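Local coordinates for high-potential iron-sulfur protein (Rhodoferax fermentans, PDB 1HLQ), which carries electrons through a high-potential [4Fe-4S] cluster and serves in anaerobic and photosynthetic bacterial electron transport, at residues Y17-T22 against E61-G66; P3-T8 against P55-K60; K34-S39 against S69-K74. All blocks are in the same frame, centred on the assembly; numbering follows the deposited sequence. Where two conformers were deposited one is given.

Contact 1 of 3, residues Y17-T22 against E61-G66. With SF4 (iron/sulfur cluster), chain G.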
ATOM      1  N   TYR A  17      -7.640  -7.348  -5.465  1.00 13.12           N
ATOM      2  CA  TYR A  17      -7.721  -8.350  -4.416  1.00 13.18           C
ATOM      3  C   TYR A  17      -8.993  -9.186  -4.513  1.00 13.65           C
ATOM      4  O   TYR A  17     -10.095  -8.681  -4.700  1.00 14.49           O
ATOM      5  CB  TYR A  17      -7.709  -7.672  -3.032  1.00 13.42           C
ATOM      6  CG  TYR A  17      -7.964  -8.644  -1.898  1.00 13.36           C
ATOM      7  CD1 TYR A  17      -6.965  -9.419  -1.337  1.00 13.27           C
ATOM      8  CD2 TYR A  17      -9.245  -8.765  -1.360  1.00 13.74           C
ATOM      9  CE1 TYR A  17      -7.243 -10.335  -0.337  1.00 13.32           C
ATOM     10  CE2 TYR A  17      -9.541  -9.665  -0.355  1.00 12.92           C
ATOM     11  CZ  TYR A  17      -8.523 -10.428   0.177  1.00 12.72           C
ATOM     12  OH  TYR A  17      -8.776 -11.330   1.190  1.00 13.69           O
ATOM     13  N   VAL A  18      -8.797 -10.489  -4.325  1.00 12.79           N
ATOM     14  CA  VAL A  18      -9.914 -11.424  -4.243  1.00 13.89           C
ATOM     15  C   VAL A  18      -9.671 -12.278  -3.004  1.00 13.42           C
ATOM     16  O   VAL A  18      -8.542 -12.639  -2.674  1.00 13.64           O
ATOM     17  CB  VAL A  18     -10.122 -12.309  -5.479  1.00 14.56           C
ATOM     18  CG1 VAL A  18     -10.744 -11.519  -6.624  1.00 15.48           C
ATOM     19  CG2 VAL A  18      -8.822 -12.968  -5.885  1.00 14.34           C
ATOM     20  N   ALA A  19     -10.769 -12.679  -2.344  1.00 14.10           N
ATOM     21  CA  ALA A  19     -10.661 -13.538  -1.191  1.00 13.40           C
ATOM     22  C   ALA A  19     -10.361 -14.987  -1.564  1.00 14.07           C
ATOM     23  O   ALA A  19      -9.957 -15.741  -0.682  1.00 13.91           O
ATOM     24  CB  ALA A  19     -11.924 -13.503  -0.343  1.00 14.85           C
ATOM     25  N   ASP A  20     -10.464 -15.317  -2.845  1.00 14.40           N
ATOM     26  CA  ASP A  20     -10.197 -16.675  -3.318  1.00 14.48           C
ATOM     27  C   ASP A  20      -9.432 -16.531  -4.633  1.00 13.79           C
ATOM     28  O   ASP A  20      -9.976 -16.036  -5.601  1.00 14.11           O
ATOM     29  CB  ASP A  20     -11.510 -17.407  -3.561  1.00 15.60           C
ATOM     30  CG  ASP A  20     -11.375 -18.828  -4.057  1.00 17.15           C
ATOM     31  OD1 ASP A  20     -12.435 -19.518  -4.038  1.00 19.55           O
ATOM     32  OD2 ASP A  20     -10.288 -19.259  -4.490  1.00 16.47           O
ATOM     33  N   THR A  21      -8.180 -16.956  -4.636  1.00 13.97           N
ATOM     34  CA  THR A  21      -7.310 -16.867  -5.801  1.00 14.23           C
ATOM     35  C   THR A  21      -7.868 -17.509  -7.060  1.00 15.34           C
ATOM     36  O   THR A  21      -7.549 -17.071  -8.174  1.00 16.10           O
ATOM     37  CB  THR A  21      -5.930 -17.444  -5.458  1.00 14.55           C
ATOM     38  OG1 THR A  21      -5.037 -17.066  -6.506  1.00 14.96           O
ATOM     39  CG2 THR A  21      -5.953 -18.954  -5.356  1.00 15.17           C
ATOM     40  N   THR A  22      -8.771 -18.484  -6.908  1.00 16.36           N
ATOM     41  CA  THR A  22      -9.399 -19.100  -8.066  1.00 17.19           C
ATOM     42  C   THR A  22     -10.482 -18.230  -8.684  1.00 18.83           C
ATOM     43  O   THR A  22     -11.193 -18.662  -9.600  1.00 21.33           O
ATOM     44  CB  THR A  22      -9.993 -20.486  -7.760  1.00 18.19           C
ATOM     45  OG1 THR A  22     -11.131 -20.368  -6.883  1.00 19.79           O
ATOM     46  CG2 THR A  22      -8.979 -21.408  -7.136  1.00 18.85           C
ATOM     47  N   GLU A  61      -7.861  -7.978   7.805  1.00 15.90           N
ATOM     48  CA  GLU A  61      -7.164  -9.224   7.541  1.00 16.50           C
ATOM     49  C   GLU A  61      -7.570  -9.698   6.144  1.00 15.44           C
ATOM     50  O   GLU A  61      -8.640  -9.352   5.647  1.00 15.18           O
ATOM     51  CB  GLU A  61      -7.481 -10.317   8.568  1.00 18.96           C
ATOM     52  CG  GLU A  61      -6.786 -10.033   9.897  1.00 22.26           C
ATOM     53  CD  GLU A  61      -6.941 -11.065  10.974  1.00 24.59           C
ATOM     54  OE1 GLU A  61      -6.212 -10.939  11.980  1.00 27.38           O
ATOM     55  OE2 GLU A  61      -7.782 -11.967  10.862  1.00 26.52           O
ATOM     56  N   VAL A  62      -6.650 -10.445   5.528  1.00 15.40           N
ATOM     57  CA  VAL A  62      -6.924 -11.044   4.225  1.00 15.10           C
ATOM     58  C   VAL A  62      -7.151 -12.542   4.409  1.00 14.95           C
ATOM     59  O   VAL A  62      -6.752 -13.100   5.437  1.00 16.47           O
ATOM     60  CB  VAL A  62      -5.779 -10.805   3.221  1.00 14.95           C
ATOM     61  CG1 VAL A  62      -5.663  -9.311   2.907  1.00 15.41           C
ATOM     62  CG2 VAL A  62      -4.446 -11.363   3.708  1.00 15.63           C
ATOM     63  N   VAL A  63      -7.786 -13.179   3.448  1.00 14.86           N
ATOM     64  CA  VAL A  63      -8.033 -14.624   3.491  1.00 14.84           C
ATOM     65  C   VAL A  63      -6.817 -15.307   2.885  1.00 14.94           C
ATOM     66  O   VAL A  63      -6.347 -14.923   1.798  1.00 14.58           O
ATOM     67  CB  VAL A  63      -9.321 -14.976   2.744  1.00 16.04           C
ATOM     68  CG1 VAL A  63      -9.559 -16.478   2.683  1.00 15.99           C
ATOM     69  CG2 VAL A  63     -10.487 -14.307   3.468  1.00 16.16           C
ATOM     70  N   ALA A  64      -6.304 -16.365   3.519  1.00 15.43           N
ATOM     71  CA  ALA A  64      -5.088 -17.042   3.097  1.00 15.51           C
ATOM     72  C   ALA A  64      -5.157 -17.629   1.698  1.00 14.28           C
ATOM     73  O   ALA A  64      -4.142 -17.700   0.973  1.00 15.40           O
ATOM     74  CB  ALA A  64      -4.726 -18.097   4.121  1.00 16.86           C
ATOM     75  N   LYS A  65      -6.346 -18.000   1.282  1.00 14.53           N
ATOM     76  CA  LYS A  65      -6.715 -18.516  -0.011  0.60 15.08           C
ATOM     77  C   LYS A  65      -6.773 -17.427  -1.075  1.00 14.62           C
ATOM     78  O   LYS A  65      -6.965 -17.698  -2.259  1.00 15.55           O
ATOM     79  CB  LYS A  65      -8.177 -19.034   0.032  0.60 16.61           C
ATOM     80  CG  LYS A  65      -8.391 -20.390   0.645  0.60 17.62           C
ATOM     81  CD  LYS A  65      -9.860 -20.778   0.685  0.60 17.92           C
ATOM     82  CE  LYS A  65     -10.488 -20.825  -0.695  0.60 17.30           C
ATOM     83  NZ  LYS A  65     -11.710 -21.673  -0.665  0.60 17.26           N
ATOM     84  N   GLY A  66      -6.702 -16.162  -0.651  1.00 13.72           N
ATOM     85  CA  GLY A  66      -6.852 -14.999  -1.479  1.00 12.90           C
ATOM     86  C   GLY A  66      -5.652 -14.630  -2.333  1.00 12.67           C
ATOM     87  O   GLY A  66      -4.676 -15.363  -2.416  1.00 13.53           O
TER
HETATM   88 FE1  SF4 G  76      -2.365 -11.468  -0.197  1.00 14.06          FE
HETATM   89 FE2  SF4 G  76       0.267 -10.867  -0.688  1.00 14.50          FE
HETATM   90 FE3  SF4 G  76      -1.267  -9.207   0.795  1.00 14.90          FE
HETATM   91 FE4  SF4 G  76      -1.710  -9.454  -1.860  1.00 13.90          FE
HETATM   92  S1  SF4 G  76       0.225  -8.637  -0.909  1.00 14.38           S
HETATM   93  S2  SF4 G  76      -3.364  -9.463  -0.213  1.00 13.26           S
HETATM   94  S3  SF4 G  76      -1.250 -11.677  -2.240  1.00 12.76           S
HETATM   95  S4  SF4 G  76      -0.713 -11.329   1.410  1.00 14.54           S
HETATM   96  O   HOH W   1     -12.339 -22.275  -4.051  1.00 34.23           O

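Contact 2 of 3, residues P3-T8 against P55-K60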
ATOM      1  N   PRO A   3     -11.670  -7.344  10.972  1.00 18.39           N
ATOM      2  CA  PRO A   3     -12.556  -7.466   9.844  1.00 17.54           C
ATOM      3  C   PRO A   3     -11.771  -7.860   8.593  1.00 16.31           C
ATOM      4  O   PRO A   3     -10.689  -7.343   8.314  1.00 16.35           O
ATOM      5  CB  PRO A   3     -13.137  -6.071   9.644  1.00 17.92           C
ATOM      6  CG  PRO A   3     -13.081  -5.509  11.024  1.00 19.09           C
ATOM      7  CD  PRO A   3     -11.762  -5.985  11.569  1.00 19.69           C
ATOM      8  N   LEU A   4     -12.384  -8.730   7.794  1.00 15.99           N
ATOM      9  CA  LEU A   4     -11.749  -9.098   6.534  1.00 14.93           C
ATOM     10  C   LEU A   4     -11.880  -7.988   5.511  1.00 14.38           C
ATOM     11  O   LEU A   4     -12.860  -7.243   5.424  1.00 15.52           O
ATOM     12  CB  LEU A   4     -12.413 -10.356   5.949  1.00 14.97           C
ATOM     13  CG  LEU A   4     -12.185 -11.657   6.730  1.00 15.65           C
ATOM     14  CD1 LEU A   4     -13.126 -12.720   6.194  1.00 16.61           C
ATOM     15  CD2 LEU A   4     -10.740 -12.098   6.674  1.00 16.95           C
ATOM     16  N   VAL A   5     -10.831  -7.862   4.689  1.00 14.09           N
ATOM     17  CA  VAL A   5     -10.884  -6.949   3.553  1.00 13.83           C
ATOM     18  C   VAL A   5     -12.098  -7.272   2.697  1.00 14.02           C
ATOM     19  O   VAL A   5     -12.405  -8.454   2.466  1.00 15.26           O
ATOM     20  CB  VAL A   5      -9.592  -7.111   2.717  1.00 14.04           C
ATOM     21  CG1 VAL A   5      -9.676  -6.392   1.381  1.00 14.55           C
ATOM     22  CG2 VAL A   5      -8.373  -6.659   3.514  1.00 14.24           C
ATOM     23  N   ALA A   6     -12.846  -6.288   2.241  1.00 13.99           N
ATOM     24  CA  ALA A   6     -13.942  -6.455   1.293  1.00 14.41           C
ATOM     25  C   ALA A   6     -13.375  -6.226  -0.109  1.00 14.93           C
ATOM     26  O   ALA A   6     -12.597  -5.295  -0.325  1.00 15.63           O
ATOM     27  CB  ALA A   6     -15.092  -5.504   1.558  1.00 14.83           C
ATOM     28  N   GLU A   7     -13.806  -7.011  -1.084  1.00 15.33           N
ATOM     29  CA  GLU A   7     -13.349  -6.867  -2.456  1.00 15.88           C
ATOM     30  C   GLU A   7     -13.752  -5.538  -3.058  1.00 16.27           C
ATOM     31  O   GLU A   7     -13.151  -5.110  -4.046  1.00 17.21           O
ATOM     32  CB  GLU A   7     -13.832  -8.043  -3.315  1.00 16.20           C
ATOM     33  CG  GLU A   7     -13.191  -9.346  -2.902  1.00 16.90           C
ATOM     34  CD  GLU A   7     -13.670 -10.573  -3.642  1.00 17.05           C
ATOM     35  OE1 GLU A   7     -13.310 -11.652  -3.124  1.00 16.83           O
ATOM     36  OE2 GLU A   7     -14.380 -10.417  -4.661  1.00 19.13           O
ATOM     37  N   THR A   8     -14.765  -4.871  -2.521  1.00 16.99           N
ATOM     38  CA  THR A   8     -15.194  -3.561  -2.965  1.00 17.44           C
ATOM     39  C   THR A   8     -14.448  -2.434  -2.257  1.00 16.58           C
ATOM     40  O   THR A   8     -14.695  -1.268  -2.577  1.00 18.49           O
ATOM     41  CB  THR A   8     -16.709  -3.414  -2.702  1.00 18.90           C
ATOM     42  OG1 THR A   8     -16.958  -3.782  -1.345  1.00 20.01           O
ATOM     43  CG2 THR A   8     -17.494  -4.265  -3.692  1.00 19.82           C
ATOM     44  N   PRO A  55       0.489  -6.184   5.046  1.00 18.58           N
ATOM     45  CA  PRO A  55       0.902  -4.796   5.200  1.00 18.88           C
ATOM     46  C   PRO A  55       0.197  -3.820   4.305  1.00 19.21           C
ATOM     47  O   PRO A  55       0.150  -2.608   4.562  1.00 21.34           O
ATOM     48  CB  PRO A  55       2.412  -4.826   4.975  1.00 19.35           C
ATOM     49  CG  PRO A  55       2.635  -6.058   4.168  1.00 19.48           C
ATOM     50  CD  PRO A  55       1.629  -7.064   4.698  1.00 18.93           C
ATOM     51  N   LEU A  56      -0.397  -4.250   3.186  1.00 17.95           N
ATOM     52  CA  LEU A  56      -1.080  -3.403   2.254  1.00 17.62           C
ATOM     53  C   LEU A  56      -2.512  -3.102   2.682  1.00 17.39           C
ATOM     54  O   LEU A  56      -3.140  -2.318   1.988  1.00 16.95           O
ATOM     55  CB  LEU A  56      -1.096  -4.025   0.841  1.00 17.05           C
ATOM     56  CG  LEU A  56       0.329  -4.346   0.340  1.00 16.91           C
ATOM     57  CD1 LEU A  56       0.275  -4.970  -1.047  1.00 17.29           C
ATOM     58  CD2 LEU A  56       1.217  -3.115   0.343  1.00 17.34           C
ATOM     59  N   PHE A  57      -2.999  -3.830   3.693  1.00 17.69           N
ATOM     60  CA  PHE A  57      -4.394  -3.693   4.118  1.00 17.05           C
ATOM     61  C   PHE A  57      -4.522  -3.424   5.610  1.00 18.52           C
ATOM     62  O   PHE A  57      -4.769  -4.279   6.452  1.00 19.23           O
ATOM     63  CB  PHE A  57      -5.163  -4.981   3.725  1.00 16.50           C
ATOM     64  CG  PHE A  57      -5.282  -5.111   2.228  1.00 14.78           C
ATOM     65  CD1 PHE A  57      -4.441  -5.969   1.513  1.00 15.63           C
ATOM     66  CD2 PHE A  57      -6.198  -4.357   1.519  1.00 14.56           C
ATOM     67  CE1 PHE A  57      -4.541  -6.024   0.135  1.00 15.12           C
ATOM     68  CE2 PHE A  57      -6.325  -4.423   0.149  1.00 15.16           C
ATOM     69  CZ  PHE A  57      -5.466  -5.277  -0.553  1.00 15.02           C
ATOM     70  N   ALA A  58      -4.368  -2.153   5.979  1.00 18.16           N
ATOM     71  CA  ALA A  58      -4.439  -1.705   7.357  1.00 18.66           C
ATOM     72  C   ALA A  58      -5.819  -1.903   7.976  1.00 18.80           C
ATOM     73  O   ALA A  58      -6.843  -1.742   7.338  1.00 18.81           O
ATOM     74  CB  ALA A  58      -4.084  -0.219   7.440  1.00 20.17           C
ATOM     75  N   GLY A  59      -5.797  -2.323   9.226  1.00 18.88           N
ATOM     76  CA  GLY A  59      -6.942  -2.493  10.087  1.00 18.57           C
ATOM     77  C   GLY A  59      -7.795  -3.713   9.848  1.00 17.98           C
ATOM     78  O   GLY A  59      -8.793  -3.954  10.503  1.00 18.07           O
ATOM     79  N   LYS A  60      -7.361  -4.514   8.879  1.00 17.62           N
ATOM     80  CA  LYS A  60      -8.118  -5.667   8.410  1.00 17.02           C
ATOM     81  C   LYS A  60      -7.239  -6.899   8.270  1.00 16.84           C
ATOM     82  O   LYS A  60      -6.082  -6.922   8.662  1.00 19.05           O
ATOM     83  CB  LYS A  60      -8.770  -5.299   7.076  1.00 17.03           C
ATOM     84  CG  LYS A  60      -9.746  -4.150   7.111  1.00 16.97           C
ATOM     85  CD  LYS A  60     -10.757  -4.054   6.010  1.00 17.26           C
ATOM     86  CE  LYS A  60     -11.642  -2.825   6.137  1.00 18.22           C
ATOM     87  NZ  LYS A  60     -12.820  -2.857   5.236  1.00 18.31           N
TER
HETATM   88  O   HOH W   2     -14.191  -4.950   6.534  1.00 20.10           O

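Contact 3 of 3, residues K34-S39 against S69-K74. With SF4 (iron/sulfur cluster), chain G; SO4 (sulfate ion), chain D.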
ATOM      1  N   LYS A  34      -3.052 -20.148  -9.880  1.00 18.35           N
ATOM      2  CA  LYS A  34      -3.651 -20.539  -8.596  1.00 18.72           C
ATOM      3  C   LYS A  34      -2.608 -21.028  -7.613  1.00 17.98           C
ATOM      4  O   LYS A  34      -2.930 -21.271  -6.437  1.00 19.11           O
ATOM      5  CB  LYS A  34      -4.881 -21.432  -8.641  0.60 19.07           C
ATOM      6  CG  LYS A  34      -4.719 -22.780  -9.304  0.60 20.04           C
ATOM      7  CD  LYS A  34      -6.065 -23.344  -9.748  0.60 20.59           C
ATOM      8  CE  LYS A  34      -6.742 -24.169  -8.674  0.60 21.31           C
ATOM      9  NZ  LYS A  34      -7.581 -25.262  -9.266  0.60 20.94           N
ATOM     10  N   ASP A  35      -1.326 -21.097  -7.986  1.00 16.59           N
ATOM     11  CA  ASP A  35      -0.240 -21.356  -7.076  1.00 16.75           C
ATOM     12  C   ASP A  35       0.063 -20.100  -6.244  1.00 16.19           C
ATOM     13  O   ASP A  35       0.754 -20.161  -5.231  1.00 17.43           O
ATOM     14  CB  ASP A  35       1.064 -21.796  -7.743  1.00 18.09           C
ATOM     15  CG  ASP A  35       1.046 -23.285  -8.050  1.00 20.61           C
ATOM     16  OD1 ASP A  35       1.351 -23.627  -9.206  1.00 21.66           O
ATOM     17  OD2 ASP A  35       0.715 -24.036  -7.102  1.00 22.28           O
ATOM     18  N   GLN A  36      -0.402 -18.949  -6.712  1.00 14.88           N
ATOM     19  CA  GLN A  36      -0.232 -17.687  -6.019  1.00 14.42           C
ATOM     20  C   GLN A  36      -1.446 -17.466  -5.106  1.00 14.25           C
ATOM     21  O   GLN A  36      -2.560 -17.356  -5.563  1.00 15.38           O
ATOM     22  CB  GLN A  36      -0.120 -16.529  -7.010  1.00 14.24           C
ATOM     23  CG  GLN A  36       1.009 -16.693  -8.009  1.00 14.23           C
ATOM     24  CD  GLN A  36       1.074 -15.552  -9.004  1.00 15.05           C
ATOM     25  OE1 GLN A  36       0.324 -14.588  -8.977  1.00 15.71           O
ATOM     26  NE2 GLN A  36       1.993 -15.648  -9.964  1.00 16.03           N
ATOM     27  N   SER A  37      -1.166 -17.329  -3.822  1.00 14.64           N
ATOM     28  CA  SER A  37      -2.214 -16.971  -2.870  1.00 14.23           C
ATOM     29  C   SER A  37      -1.540 -16.222  -1.734  1.00 13.76           C
ATOM     30  O   SER A  37      -0.327 -16.252  -1.574  1.00 13.76           O
ATOM     31  CB  SER A  37      -3.008 -18.177  -2.373  1.00 14.39           C
ATOM     32  OG  SER A  37      -2.110 -19.037  -1.697  1.00 16.23           O
ATOM     33  N   CYS A  38      -2.334 -15.631  -0.841  1.00 13.85           N
ATOM     34  CA  CYS A  38      -1.736 -14.955   0.314  1.00 14.33           C
ATOM     35  C   CYS A  38      -0.892 -15.932   1.115  1.00 15.19           C
ATOM     36  O   CYS A  38       0.189 -15.582   1.578  1.00 16.03           O
ATOM     37  CB  CYS A  38      -2.816 -14.317   1.178  1.00 14.78           C
ATOM     38  SG  CYS A  38      -3.855 -13.120   0.310  1.00 13.42           S
ATOM     39  N   SER A  39      -1.338 -17.179   1.216  1.00 15.60           N
ATOM     40  CA  SER A  39      -0.582 -18.177   1.970  1.00 17.29           C
ATOM     41  C   SER A  39       0.809 -18.408   1.390  1.00 18.38           C
ATOM     42  O   SER A  39       1.682 -18.858   2.129  1.00 19.76           O
ATOM     43  CB  SER A  39      -1.342 -19.496   2.032  1.00 19.16           C
ATOM     44  OG  SER A  39      -1.557 -19.995   0.736  1.00 20.11           O
ATOM     45  N   SER A  69      -2.654  -8.269  -6.727  1.00 12.84           N
ATOM     46  CA  SER A  69      -1.652  -8.059  -7.773  1.00 13.11           C
ATOM     47  C   SER A  69      -0.252  -7.891  -7.240  1.00 12.33           C
ATOM     48  O   SER A  69       0.708  -8.035  -8.013  1.00 13.04           O
ATOM     49  CB  SER A  69      -2.098  -6.785  -8.517  0.55 14.16           C
ATOM     50  OG  SER A  69      -1.269  -6.459  -9.604  0.55 15.11           O
ATOM     51  N   ALA A  70      -0.061  -7.574  -5.970  1.00 13.04           N
ATOM     52  CA  ALA A  70       1.227  -7.459  -5.338  1.00 13.11           C
ATOM     53  C   ALA A  70       1.800  -8.793  -4.889  1.00 12.92           C
ATOM     54  O   ALA A  70       2.855  -8.812  -4.240  1.00 14.59           O
ATOM     55  CB  ALA A  70       1.150  -6.508  -4.138  1.00 14.21           C
ATOM     56  N   TRP A  71       1.099  -9.911  -5.175  1.00 12.75           N
ATOM     57  CA  TRP A  71       1.597 -11.207  -4.739  1.00 13.07           C
ATOM     58  C   TRP A  71       3.099 -11.321  -4.947  1.00 13.01           C
ATOM     59  O   TRP A  71       3.543 -11.130  -6.085  1.00 13.85           O
ATOM     60  CB  TRP A  71       0.858 -12.345  -5.446  1.00 12.96           C
ATOM     61  CG  TRP A  71       1.355 -13.674  -4.973  1.00 13.46           C
ATOM     62  CD1 TRP A  71       0.897 -14.372  -3.898  1.00 14.06           C
ATOM     63  CD2 TRP A  71       2.404 -14.456  -5.554  1.00 14.04           C
ATOM     64  NE1 TRP A  71       1.609 -15.529  -3.737  1.00 14.44           N
ATOM     65  CE2 TRP A  71       2.536 -15.616  -4.757  1.00 14.45           C
ATOM     66  CE3 TRP A  71       3.242 -14.288  -6.664  1.00 15.06           C
ATOM     67  CZ2 TRP A  71       3.471 -16.607  -5.017  1.00 15.01           C
ATOM     68  CZ3 TRP A  71       4.161 -15.285  -6.917  1.00 15.41           C
ATOM     69  CH2 TRP A  71       4.262 -16.420  -6.110  1.00 15.27           C
ATOM     70  N   ALA A  72       3.815 -11.606  -3.875  1.00 14.41           N
ATOM     71  CA  ALA A  72       5.267 -11.564  -3.902  1.00 16.41           C
ATOM     72  C   ALA A  72       5.870 -12.929  -3.653  1.00 18.44           C
ATOM     73  O   ALA A  72       5.707 -13.472  -2.571  1.00 18.45           O
ATOM     74  CB  ALA A  72       5.714 -10.532  -2.871  1.00 16.67           C
ATOM     75  N   LYS A  73       6.542 -13.467  -4.666  1.00 20.97           N
ATOM     76  CA  LYS A  73       7.191 -14.774  -4.530  0.55 23.26           C
ATOM     77  C   LYS A  73       8.301 -14.627  -3.497  1.00 25.05           C
ATOM     78  O   LYS A  73       9.009 -13.620  -3.488  1.00 25.21           O
ATOM     79  CB  LYS A  73       7.703 -15.220  -5.895  0.55 23.41           C
ATOM     80  CG  LYS A  73       8.145 -16.672  -6.019  0.55 24.13           C
ATOM     81  CD  LYS A  73       9.665 -16.770  -5.937  0.55 24.05           C
ATOM     82  CE  LYS A  73      10.174 -18.157  -6.305  0.55 24.61           C
ATOM     83  NZ  LYS A  73      10.042 -18.424  -7.771  0.55 24.16           N
ATOM     84  N   LYS A  74       8.413 -15.568  -2.575  1.00 28.17           N
ATOM     85  CA  LYS A  74       9.428 -15.466  -1.519  1.00 30.89           C
ATOM     86  C   LYS A  74      10.865 -15.585  -2.004  1.00 32.29           C
ATOM     87  O   LYS A  74      11.175 -16.372  -2.897  1.00 33.38           O
ATOM     88  CB  LYS A  74       9.133 -16.554  -0.475  1.00 31.77           C
ATOM     89  CG  LYS A  74       7.739 -16.421   0.116  1.00 32.36           C
ATOM     90  CD  LYS A  74       7.351 -17.594   0.997  1.00 32.67           C
ATOM     91  CE  LYS A  74       5.939 -17.413   1.524  1.00 33.01           C
ATOM     92  NZ  LYS A  74       5.607 -18.418   2.566  1.00 33.90           N
TER
HETATM   93 FE1  SF4 G  76      -2.365 -11.468  -0.197  1.00 14.06          FE
HETATM   94 FE2  SF4 G  76       0.267 -10.867  -0.688  1.00 14.50          FE
HETATM   95 FE3  SF4 G  76      -1.267  -9.207   0.795  1.00 14.90          FE
HETATM   96 FE4  SF4 G  76      -1.710  -9.454  -1.860  1.00 13.90          FE
HETATM   97  S1  SF4 G  76       0.225  -8.637  -0.909  1.00 14.38           S
HETATM   98  S2  SF4 G  76      -3.364  -9.463  -0.213  1.00 13.26           S
HETATM   99  S3  SF4 G  76      -1.250 -11.677  -2.240  1.00 12.76           S
HETATM  100  S4  SF4 G  76      -0.713 -11.329   1.410  1.00 14.54           S
HETATM  101  S   SO4 D  77      -3.718 -21.866 -12.982  0.70 24.38           S
HETATM  102  O1  SO4 D  77      -4.503 -20.844 -12.217  0.70 24.26           O
HETATM  103  O2  SO4 D  77      -3.087 -21.212 -14.163  0.70 25.82           O
HETATM  104  O3  SO4 D  77      -4.681 -22.946 -13.381  0.70 26.01           O
HETATM  105  O4  SO4 D  77      -2.651 -22.449 -12.106  0.70 24.56           O
HETATM  106  O   HOH W   3       3.341 -16.748   3.230  0.50 31.21           O

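Contact 1 of 3, residues Y17-T22 against E61-G66
The side chain of Tyr17 reaches from the loop 17-22 past the iron-sulfur cluster to the strand 62-63. From CB the ring leaves anti to the backbone N (chi1 173°). From an oblique direction, Tyr17 CD1 lies 3.8 Å from S2 of the SF4 cluster. The next atom, CE1, meets Val62 CG1 at 3.8 Å, and the two side chains cross obliquely. Val62 CG1 is itself 3.9 Å from cluster S2. The phenol oxygen at the tip accepts the backbone N-H of Val63. The bond Val63 N to Tyr17 OH is 3.1 Å long and nearly straight (172°), with the N close to the ring plane. Phe57 meets the same ring. In this HiPIP cluster pocket Tyr17 and Val62 are both lining residues. Beyond Val63 the chain makes a type I beta turn to Gly66. Thr21 N donates to Lys65 O at 2.8 Å, in the carbonyl plane. Gly66 CA sits only 3.1 Å from Val18 O, and a CB on Gly66 would clash with that oxygen. Asp20 OD2 takes both the N-H and the hydroxyl of Thr22, the first bond forming an Asx turn. Lys65 lies alongside Asp20, pointing the same way. Their charged ends, Lys65 NZ and Asp20 OD1, stay 4.1 Å apart. A water donates to Asp20 OD1 and is held weakly by Lys65 NZ.

Contact 2 of 3, residues P3-T8 against P55-K60
The type II beta turn from Phe57 to Lys60 packs against the N-terminal loop 3-8. Gly59 takes the positive phi of the turn (77°). The tight part is mostly apolar and centres on Val5. Its CG2 branch lies 3.6 Å from Phe57 CB and 3.7 Å from Phe57 CG. Its CG1 branch, anti to the backbone N, reaches Phe57 CD2 at 4.0 Å. The two side chains cross at about a right angle. Lys60 CB belongs to this close part too, within 3.1 Å of Pro3 O. Phe57 in turn touches the iron-sulfur cluster, while Val62 and Tyr17 also pack on Val5. An alanine in place of Val5 would lose both methyl branches and would probably leave the Phe57 ring less firmly held beside the cluster. No hydrogen bond joins the two segments directly; Glu61, the next residue, bonds through its backbone to Pro3 and Val5. The looser side begins with the outer chain of Lys60. It runs extended along the loop, with CD 3.8 Å from Val5 CA. The ammonium makes a salt bridge with Asp9. Lys60 NZ also donates to a water at 2.8 Å, and that water donates a hydrogen bond to Leu4 O.

Contact 3 of 3, residues K34-S39 against S69-K74
Trp71 NE1 is held by two acceptors. One is Thr40 OG1, the stronger partner. The other is the carbonyl of Ser37, which meets the indole edge in its plane; the bond from Trp71 NE1 to Ser37 O is 3.0 Å long but weak, bent to 125°. Gln36 covers one face of the indole. Its amide lies parallel to the ring, the two planes 1° apart, with Gln36 CD 3.4 Å from Trp71 CE3. Gln36 CG makes a CH-pi contact, 3.4 Å from the centroid of the six-membered ring and almost on its normal. Gln36 OE1 accepts from Trp67 NE1, which helps to fix the amide in this stacked position. Lys73 N lies over the opposite face of the indole. Both segments reach the cluster. Cys38 SG binds FE1 at 2.3 Å, and Trp71 CB comes within 3.9 Å of cluster S3. At the outer end a water accepts from Lys74 NZ and lies within bonding distance of Ser39 O. Ala72 nearby packs on Ser69 of the second subunit. In the chain, 34-39 comes after helix 10-14 and before strand 51-52, and enters a 3-10 segment at Cys38. The C-terminal loop 69-74 follows strand 62-63.

Contact 1 lies nearest the chain centre, and contacts 2 and 3 lie on opposite sides of it. All three are partly buried, and each holds residues of the cluster pocket. Contact 1 relies on one backbone hydrogen bond and one to a tyrosine hydroxyl, beside a turn. Contact 2 is mainly apolar inside and water-bridged outside. Contact 3 adds a flat amide-indole stack and a cysteine ligand. Contact 1 touches both others. Its 61-66 segment continues directly from the 55-60 segment of contact 2, and Gly66 O lies 2.8 Å from Cys38 N of contact 3, a probable hydrogen bond. Contacts 2 and 3 meet through Leu56 and Ala70, both lining the cluster pocket.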